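Long-range contacts in endosialidase (Enterobacteria phage phi92, PDB 4HIZ), which cleaves polysialic acid chains internally, hydrolysing alpha-2,8 and alpha-2,9 linkages between sialic acid units: residues P100-E105 and L112-V117; S198-I203 and T240-L245; L388-N393 and V448-V453. All coordinates share one frame; numbering follows the deposited sequence. Where two conformers were deposited one is given.

Contact 1: residues P100-E105 and L112-V117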
loop_
_atom_site.group_PDB
_atom_site.type_symbol
_atom_site.label_atom_id
_atom_site.label_comp_id
_atom_site.label_asym_id
_atom_site.label_seq_id
_atom_site.Cartn_x
_atom_site.Cartn_y
_atom_site.Cartn_z
ATOM N N PRO A 100 13.683 16.988 0.037
ATOM C CA PRO A 100 14.751 16.109 -0.415
ATOM C C PRO A 100 15.489 15.543 0.794
ATOM O O PRO A 100 15.492 16.159 1.866
ATOM C CB PRO A 100 15.694 17.057 -1.196
ATOM C CG PRO A 100 14.834 18.312 -1.456
ATOM C CD PRO A 100 14.010 18.405 -0.183
ATOM N N PHE A 101 16.050 14.352 0.626
ATOM C CA PHE A 101 16.691 13.623 1.742
ATOM C C PHE A 101 17.557 12.539 1.105
ATOM O O PHE A 101 17.750 12.537 -0.127
ATOM C CB PHE A 101 15.612 13.013 2.675
ATOM C CG PHE A 101 14.785 11.921 2.040
ATOM C CD1 PHE A 101 13.701 12.237 1.163
ATOM C CD2 PHE A 101 15.039 10.586 2.347
ATOM C CE1 PHE A 101 12.913 11.219 0.600
ATOM C CE2 PHE A 101 14.267 9.545 1.790
ATOM C CZ PHE A 101 13.192 9.863 0.913
ATOM N N MET A 102 18.166 11.660 1.900
ATOM C CA MET A 102 18.903 10.548 1.326
ATOM C C MET A 102 18.300 9.235 1.864
ATOM O O MET A 102 17.976 9.137 3.062
ATOM C CB MET A 102 20.412 10.674 1.678
ATOM C CG MET A 102 21.037 11.874 0.845
ATOM S SD MET A 102 22.769 12.071 1.357
ATOM C CE MET A 102 22.605 12.944 2.901
ATOM N N ALA A 103 18.087 8.295 0.944
ATOM C CA ALA A 103 17.517 6.980 1.242
ATOM C C ALA A 103 18.640 5.975 1.105
ATOM O O ALA A 103 19.119 5.716 -0.000
ATOM C CB ALA A 103 16.394 6.660 0.220
ATOM N N GLY A 104 19.067 5.400 2.218
ATOM C CA GLY A 104 20.188 4.459 2.172
ATOM C C GLY A 104 20.015 3.378 3.224
ATOM O O GLY A 104 18.886 2.874 3.428
ATOM N N GLU A 105 21.096 3.023 3.907
ATOM C CA GLU A 105 21.017 1.935 4.870
ATOM C C GLU A 105 21.760 2.251 6.180
ATOM O O GLU A 105 21.617 1.534 7.161
ATOM C CB GLU A 105 21.588 0.642 4.281
ATOM C CG GLU A 105 23.147 0.738 4.117
ATOM C CD GLU A 105 23.755 -0.460 3.391
ATOM O OE1 GLU A 105 23.081 -1.002 2.472
ATOM O OE2 GLU A 105 24.913 -0.850 3.744
ATOM N N LEU A 112 23.032 4.190 -1.386
ATOM C CA LEU A 112 22.242 5.385 -1.097
ATOM C C LEU A 112 21.794 6.142 -2.373
ATOM O O LEU A 112 22.565 6.282 -3.328
ATOM C CB LEU A 112 23.069 6.318 -0.190
ATOM C CG LEU A 112 22.470 7.646 0.261
ATOM C CD1 LEU A 112 23.079 7.994 1.621
ATOM C CD2 LEU A 112 22.789 8.774 -0.746
ATOM N N HIS A 113 20.549 6.642 -2.376
ATOM C CA HIS A 113 20.089 7.613 -3.381
ATOM C C HIS A 113 19.783 8.958 -2.748
ATOM O O HIS A 113 19.182 9.012 -1.657
ATOM C CB HIS A 113 18.753 7.105 -4.019
ATOM C CG HIS A 113 18.913 5.910 -4.891
ATOM N ND1 HIS A 113 19.283 5.997 -6.219
ATOM C CD2 HIS A 113 18.715 4.591 -4.641
ATOM C CE1 HIS A 113 19.287 4.786 -6.757
ATOM N NE2 HIS A 113 18.947 3.915 -5.823
ATOM N N VAL A 114 20.131 10.064 -3.431
ATOM C CA VAL A 114 19.525 11.351 -3.088
ATOM C C VAL A 114 18.095 11.292 -3.623
ATOM O O VAL A 114 17.888 10.813 -4.720
ATOM C CB VAL A 114 20.317 12.500 -3.734
ATOM C CG1 VAL A 114 19.683 13.848 -3.371
ATOM C CG2 VAL A 114 21.793 12.434 -3.236
ATOM N N ALA A 115 17.122 11.717 -2.831
ATOM C CA ALA A 115 15.715 11.479 -3.209
ATOM C C ALA A 115 14.869 12.630 -2.742
ATOM O O ALA A 115 15.337 13.500 -2.032
ATOM C CB ALA A 115 15.260 10.189 -2.466
ATOM N N TRP A 116 13.589 12.645 -3.093
ATOM C CA TRP A 116 12.691 13.547 -2.376
ATOM C C TRP A 116 11.324 12.915 -2.242
ATOM O O TRP A 116 10.998 11.951 -2.950
ATOM C CB TRP A 116 12.574 14.939 -3.031
ATOM C CG TRP A 116 12.053 15.015 -4.486
ATOM C CD1 TRP A 116 11.106 14.214 -5.104
ATOM C CD2 TRP A 116 12.438 15.999 -5.449
ATOM N NE1 TRP A 116 10.890 14.648 -6.405
ATOM C CE2 TRP A 116 11.726 15.724 -6.648
ATOM C CE3 TRP A 116 13.353 17.064 -5.421
ATOM C CZ2 TRP A 116 11.880 16.505 -7.795
ATOM C CZ3 TRP A 116 13.507 17.843 -6.570
ATOM C CH2 TRP A 116 12.783 17.550 -7.736
ATOM N N VAL A 117 10.576 13.435 -1.284
ATOM C CA VAL A 117 9.110 13.268 -1.298
ATOM C C VAL A 117 8.497 14.658 -1.371
ATOM O O VAL A 117 9.161 15.674 -1.049
ATOM C CB VAL A 117 8.536 12.485 -0.056
ATOM C CG1 VAL A 117 9.016 11.007 -0.076
ATOM C CG2 VAL A 117 8.935 13.194 1.268
#
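F101 and A115 face each other as a hydrogen-bonded pair of two antiparallel strands, and A103 and H113 form the next such pair. F101 N donates to A115 O at 2.9 Å, and A115 N donates back to F101 O. A103 and H113 repeat the exchange, with A103 N reaching H113 O at 2.9 Å in a nearly straight bond of 167° at the hydrogen. P100 with W116 and M102 with V114 are the non-hydrogen-bonded pairs. There the backbones touch through CA-H...O contacts, of which P100 CA to A115 O, at 3.1 Å, is the shortest. Over these segments the strand directions make 131°, well short of exactly antiparallel, so the hairpin is strongly twisted.

The aromatic contact lies on the face carrying F101, A103, H113 and A115. CG of F101 stands between its backbone N and carbonyl carbon (chi1 67°), and the ring end lies nearer the partner strand than CB does. A115 CB sits over one ring face, offset toward the rim, 4.2 Å from the ring centroid in a CH-pi contact. V117 N lies at the ring edge, in plane, 3.7 Å from F101 CE1.

Aliphatic contacts occupy the other face. Both methyls of L112 meet the M102 side chain, CD1 lying 3.8 Å from M102 CB. V114 CG2 packs beside M102 CG at 4.2 Å. P100 CB meets W116 CB.

The polar ends of H113 and W116 are held by T133 and E130. H113 also stacks on W131 and meets H578 of a second subunit. This hairpin of strands 96-104 and 113-119 is flanked by strands 82-84 and 91-93 beside the first strand and 130-131 beside the second, while strand 144-154 packs against P100, M102 and V114.

Contact 2: residues S198-I203 and T240-L245; sequences STTATI and TFTVTL
I203 lies across one face of the F241 ring. Its CB is 3.8 Å from the ring centroid and 16° off the ring normal, a CH-pi contact offset toward the rim. The two branches spread from there: CG2 reaches F241 CZ at 3.6 Å, and CG1 approaches F241 CE2. F241 CG stands between its backbone N and carbonyl carbon (chi1 64°), and the ring beyond lies against I203. On the same face, A201 CB touches V243 CG2 at 3.9 Å, and L245 CD2 comes close to A201 CB.

T200, T202, T242 and T244 line the other face, and T240 stands beside them. Methyls meet here: T202 CG2 is 3.5 Å from T240 CG2, and T200 CG2 is 3.7 Å from T242 CG2. The hydroxyls of T240 and T242 bond instead to N237 and S234.

Five backbone hydrogen bonds set the register. A201 with V243 and I203 with F241 are reciprocal pairs; I203 N to F241 O is 2.8 Å and nearly straight at 173°. L245 N adds a bond to T199 O. An ST turn leads into the strand: S198 OG accepts from T200 N at 2.9 Å.

Further out, I194 and V226, the latter between G225 and S227 of a glycan pocket, cover A201 and L245. W260 meets I203, and H208 stands edge-to-face with F241. The pair lies within an antiparallel sheet, between strands 192-194 and 230-237. In sequence that sheet falls between strands 172-181 and 272-275, which pair in a propeller-type sheet, so it is an insertion in the beta-propeller.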
loop_
_atom_site.group_PDB
_atom_site.type_symbol
_atom_site.label_atom_id
_atom_site.label_comp_id
_atom_site.label_asym_id
_atom_site.label_seq_id
_atom_site.Cartn_x
_atom_site.Cartn_y
_atom_site.Cartn_z
ATOM N N SER A 198 13.170 30.555 -42.528
ATOM C CA SER A 198 14.021 30.178 -41.394
ATOM C C SER A 198 13.558 28.912 -40.691
ATOM O O SER A 198 12.361 28.638 -40.619
ATOM C CB SER A 198 14.027 31.306 -40.363
ATOM O OG SER A 198 14.900 30.995 -39.279
ATOM N N THR A 199 14.497 28.168 -40.126
ATOM C CA THR A 199 14.135 27.074 -39.220
ATOM C C THR A 199 14.320 27.469 -37.761
ATOM O O THR A 199 14.302 26.618 -36.891
ATOM C CB THR A 199 14.991 25.823 -39.453
ATOM O OG1 THR A 199 16.382 26.153 -39.275
ATOM C CG2 THR A 199 14.761 25.246 -40.851
ATOM N N THR A 200 14.515 28.750 -37.480
ATOM C CA THR A 200 14.682 29.185 -36.088
ATOM C C THR A 200 13.432 29.905 -35.625
ATOM O O THR A 200 13.026 30.882 -36.248
ATOM C CB THR A 200 15.835 30.176 -35.966
ATOM O OG1 THR A 200 17.020 29.567 -36.468
ATOM C CG2 THR A 200 16.051 30.585 -34.518
ATOM N N ALA A 201 12.824 29.444 -34.538
ATOM C CA ALA A 201 11.714 30.187 -33.941
ATOM C C ALA A 201 12.253 30.863 -32.690
ATOM O O ALA A 201 12.911 30.224 -31.874
ATOM C CB ALA A 201 10.534 29.243 -33.586
ATOM N N THR A 202 11.986 32.152 -32.538
ATOM C CA THR A 202 12.412 32.877 -31.348
ATOM C C THR A 202 11.255 32.955 -30.374
ATOM O O THR A 202 10.144 33.320 -30.765
ATOM C CB THR A 202 12.893 34.279 -31.759
ATOM O OG1 THR A 202 13.992 34.113 -32.657
ATOM C CG2 THR A 202 13.327 35.074 -30.539
ATOM N N ILE A 203 11.514 32.572 -29.124
ATOM C CA ILE A 203 10.493 32.520 -28.104
ATOM C C ILE A 203 10.814 33.474 -26.972
ATOM O O ILE A 203 11.852 33.352 -26.321
ATOM C CB ILE A 203 10.446 31.124 -27.477
ATOM C CG1 ILE A 203 10.565 30.008 -28.545
ATOM C CG2 ILE A 203 9.235 31.004 -26.544
ATOM C CD1 ILE A 203 9.440 29.950 -29.547
ATOM N N THR A 240 14.570 35.300 -23.521
ATOM C CA THR A 240 14.415 34.881 -24.915
ATOM C C THR A 240 15.274 33.663 -25.242
ATOM O O THR A 240 16.479 33.611 -24.897
ATOM C CB THR A 240 14.903 36.020 -25.852
ATOM O OG1 THR A 240 14.440 37.278 -25.349
ATOM C CG2 THR A 240 14.393 35.805 -27.270
ATOM N N PHE A 241 14.686 32.699 -25.939
ATOM C CA PHE A 241 15.460 31.558 -26.412
ATOM C C PHE A 241 14.977 31.156 -27.783
ATOM O O PHE A 241 14.018 31.728 -28.290
ATOM C CB PHE A 241 15.396 30.365 -25.420
ATOM C CG PHE A 241 14.007 29.768 -25.237
ATOM C CD1 PHE A 241 13.099 30.353 -24.358
ATOM C CD2 PHE A 241 13.624 28.622 -25.941
ATOM C CE1 PHE A 241 11.814 29.807 -24.167
ATOM C CE2 PHE A 241 12.332 28.052 -25.760
ATOM C CZ PHE A 241 11.427 28.647 -24.887
ATOM N N THR A 242 15.618 30.165 -28.385
ATOM C CA THR A 242 15.110 29.674 -29.666
ATOM C C THR A 242 14.932 28.156 -29.649
ATOM O O THR A 242 15.519 27.441 -28.821
ATOM C CB THR A 242 16.059 30.004 -30.847
ATOM O OG1 THR A 242 17.278 29.247 -30.705
ATOM C CG2 THR A 242 16.333 31.547 -30.945
ATOM N N VAL A 243 14.149 27.688 -30.609
ATOM C CA VAL A 243 13.992 26.262 -30.890
ATOM C C VAL A 243 14.147 26.094 -32.404
ATOM O O VAL A 243 13.915 27.050 -33.187
ATOM C CB VAL A 243 12.622 25.688 -30.381
ATOM C CG1 VAL A 243 12.524 25.837 -28.859
ATOM C CG2 VAL A 243 11.408 26.370 -31.056
ATOM N N THR A 244 14.543 24.905 -32.822
ATOM C CA THR A 244 14.692 24.626 -34.245
ATOM C C THR A 244 13.508 23.850 -34.821
ATOM O O THR A 244 13.116 22.823 -34.276
ATOM C CB THR A 244 15.965 23.819 -34.484
ATOM O OG1 THR A 244 17.077 24.553 -33.974
ATOM C CG2 THR A 244 16.197 23.578 -35.981
ATOM N N LEU A 245 12.957 24.345 -35.932
ATOM C CA LEU A 245 11.814 23.751 -36.610
ATOM C C LEU A 245 12.242 22.583 -37.475
ATOM O O LEU A 245 13.349 22.573 -38.002
ATOM C CB LEU A 245 11.151 24.802 -37.513
ATOM C CG LEU A 245 10.720 26.115 -36.857
ATOM C CD1 LEU A 245 10.026 27.022 -37.883
ATOM C CD2 LEU A 245 9.789 25.850 -35.682
#

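Contact 3: residues L388-N393 and V448-V453; sequences LRFPNN and VSLSNV
L450 CD1 sits almost exactly over the centre of the F390 ring, 3.8 Å from the centroid and only 6° off the ring normal. This CH-pi contact puts one methyl at nearly equal distance from all six ring carbons. The same methyl also reaches L388 CB at 3.7 Å, and the L388 and L450 side chains cross at about a right angle.

V453 uses both its methyls. CG2 meets the edge of the F390 ring at CE2, 4.2 Å away. CG1 packs on P391 CD at 3.7 Å. P391 CD also lies 3.2 Å from L450 O.

No direct hydrogen bond joins the segments. One water bridges them, donating a hydrogen bond to R389 O and accepting one from L450 N, each at 2.8 Å. The loop is shaped by its own bonds: V453 N to L450 O closes a type I beta turn, and S449 OG accepts from S451 N in an ST turn.

Around the contact, W455 meets the F390 ring. C439 lies against F390 and V453, and I441 against L450 and V453. The R389 side chain starts out away from the loop, and its guanidinium bonds to the carbonyls of G372 and E342. The loop between strands 435-442 and 456-460 packs on the end of 386-389, the outermost strand of a separate four-stranded antiparallel sheet of the kind that forms a propeller blade, so the contact joins two sheets of the beta-propeller.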
loop_
_atom_site.group_PDB
_atom_site.type_symbol
_atom_site.label_atom_id
_atom_site.label_comp_id
_atom_site.label_asym_id
_atom_site.label_seq_id
_atom_site.Cartn_x
_atom_site.Cartn_y
_atom_site.Cartn_z
ATOM N N LEU A 388 26.215 36.008 17.655
ATOM C CA LEU A 388 25.570 35.800 18.943
ATOM C C LEU A 388 25.694 34.313 19.300
ATOM O O LEU A 388 25.062 33.466 18.654
ATOM C CB LEU A 388 24.080 36.165 18.855
ATOM C CG LEU A 388 23.708 37.651 18.724
ATOM C CD1 LEU A 388 22.228 37.799 18.377
ATOM C CD2 LEU A 388 24.013 38.381 20.032
ATOM N N ARG A 389 26.488 33.990 20.311
ATOM C CA ARG A 389 26.595 32.599 20.738
ATOM C C ARG A 389 25.338 32.199 21.505
ATOM O O ARG A 389 24.895 32.926 22.399
ATOM C CB ARG A 389 27.818 32.459 21.661
ATOM C CG ARG A 389 28.063 31.026 22.146
ATOM C CD ARG A 389 28.827 30.224 21.117
ATOM N NE ARG A 389 30.214 30.696 20.967
ATOM C CZ ARG A 389 31.115 30.082 20.214
ATOM N NH1 ARG A 389 30.791 28.996 19.507
ATOM N NH2 ARG A 389 32.368 30.549 20.161
ATOM N N PHE A 390 24.745 31.052 21.184
ATOM C CA PHE A 390 23.713 30.535 22.088
ATOM C C PHE A 390 24.365 30.094 23.388
ATOM O O PHE A 390 25.441 29.509 23.368
ATOM C CB PHE A 390 22.952 29.347 21.480
ATOM C CG PHE A 390 21.983 29.724 20.391
ATOM C CD1 PHE A 390 22.408 29.785 19.064
ATOM C CD2 PHE A 390 20.638 29.976 20.698
ATOM C CE1 PHE A 390 21.529 30.120 18.048
ATOM C CE2 PHE A 390 19.719 30.310 19.665
ATOM C CZ PHE A 390 20.174 30.356 18.346
ATOM N N PRO A 391 23.730 30.389 24.531
ATOM C CA PRO A 391 24.330 29.946 25.795
ATOM C C PRO A 391 24.210 28.413 25.923
ATOM O O PRO A 391 23.415 27.762 25.214
ATOM C CB PRO A 391 23.453 30.636 26.859
ATOM C CG PRO A 391 22.131 30.809 26.190
ATOM C CD PRO A 391 22.470 31.124 24.738
ATOM N N ASN A 392 25.041 27.846 26.784
ATOM C CA ASN A 392 24.876 26.457 27.204
ATOM C C ASN A 392 25.263 25.379 26.171
ATOM O O ASN A 392 24.747 24.264 26.237
ATOM C CB ASN A 392 23.470 26.205 27.759
ATOM C CG ASN A 392 23.167 27.054 28.986
ATOM O OD1 ASN A 392 22.124 27.716 29.064
ATOM N ND2 ASN A 392 24.047 27.001 29.960
ATOM N N ASN A 393 26.197 25.701 25.269
ATOM C CA ASN A 393 26.855 24.700 24.403
ATOM C C ASN A 393 25.836 23.871 23.606
ATOM O O ASN A 393 25.767 22.645 23.748
ATOM C CB ASN A 393 27.767 23.742 25.213
ATOM C CG ASN A 393 28.813 24.472 26.052
ATOM O OD1 ASN A 393 28.979 25.695 25.960
ATOM N ND2 ASN A 393 29.554 23.706 26.870
ATOM N N VAL A 448 21.483 41.988 22.097
ATOM C CA VAL A 448 22.804 42.205 22.658
ATOM C C VAL A 448 23.400 40.863 23.045
ATOM O O VAL A 448 24.601 40.659 22.933
ATOM C CB VAL A 448 22.748 43.146 23.870
ATOM C CG1 VAL A 448 24.077 43.179 24.585
ATOM C CG2 VAL A 448 22.362 44.545 23.410
ATOM N N SER A 449 22.537 39.937 23.454
ATOM C CA SER A 449 22.961 38.646 23.964
ATOM C C SER A 449 21.808 37.688 23.778
ATOM O O SER A 449 20.647 38.089 23.844
ATOM C CB SER A 449 23.214 38.766 25.458
ATOM O OG SER A 449 23.434 37.516 26.037
ATOM N N LEU A 450 22.128 36.413 23.608
ATOM C CA LEU A 450 21.116 35.367 23.617
ATOM C C LEU A 450 21.054 34.683 24.989
ATOM O O LEU A 450 20.474 33.605 25.098
ATOM C CB LEU A 450 21.437 34.321 22.547
ATOM C CG LEU A 450 21.257 34.820 21.099
ATOM C CD1 LEU A 450 21.587 33.727 20.068
ATOM C CD2 LEU A 450 19.822 35.323 20.864
ATOM N N SER A 451 21.630 35.288 26.032
ATOM C CA SER A 451 21.624 34.600 27.339
ATOM C C SER A 451 20.228 34.191 27.794
ATOM O O SER A 451 20.073 33.158 28.429
ATOM C CB SER A 451 22.276 35.453 28.420
ATOM O OG SER A 451 21.580 36.678 28.527
ATOM N N ASN A 452 19.220 34.978 27.446
ATOM C CA ASN A 452 17.883 34.605 27.928
ATOM C C ASN A 452 17.020 33.931 26.875
ATOM O O ASN A 452 15.798 33.878 26.990
ATOM C CB ASN A 452 17.159 35.781 28.588
ATOM C CG ASN A 452 17.836 36.219 29.867
ATOM O OD1 ASN A 452 18.279 37.358 29.987
ATOM N ND2 ASN A 452 17.944 35.303 30.831
ATOM N N VAL A 453 17.675 33.303 25.902
ATOM C CA VAL A 453 16.928 32.563 24.886
ATOM C C VAL A 453 15.974 31.549 25.516
ATOM O O VAL A 453 16.330 30.846 26.485
ATOM C CB VAL A 453 17.853 31.889 23.825
ATOM C CG1 VAL A 453 18.768 30.849 24.457
ATOM C CG2 VAL A 453 17.004 31.268 22.685
HETATM O O HOH W 1 24.729 35.636 22.967
#

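All three contacts fall within the catalytic beta-propeller domain, in series along the chain, and none touches another. Contact 1 lies near the middle of the chain, its centre about 4 Å from the chain centre. Contacts 2 and 3 each lie about 35 Å from it, and their own centres are 58 Å apart. The nearest atoms are about 20 Å apart for contacts 1 and 2, 22 Å for contacts 1 and 3 and 42 Å for contacts 2 and 3. Contact 2 is close to bound sugar: the L245 side chain is about 7 Å from an N-acetyl-beta-neuraminic acid and about 11 Å from an N-acetyl-alpha-neuraminic acid. No other chain touches contacts 2 and 3.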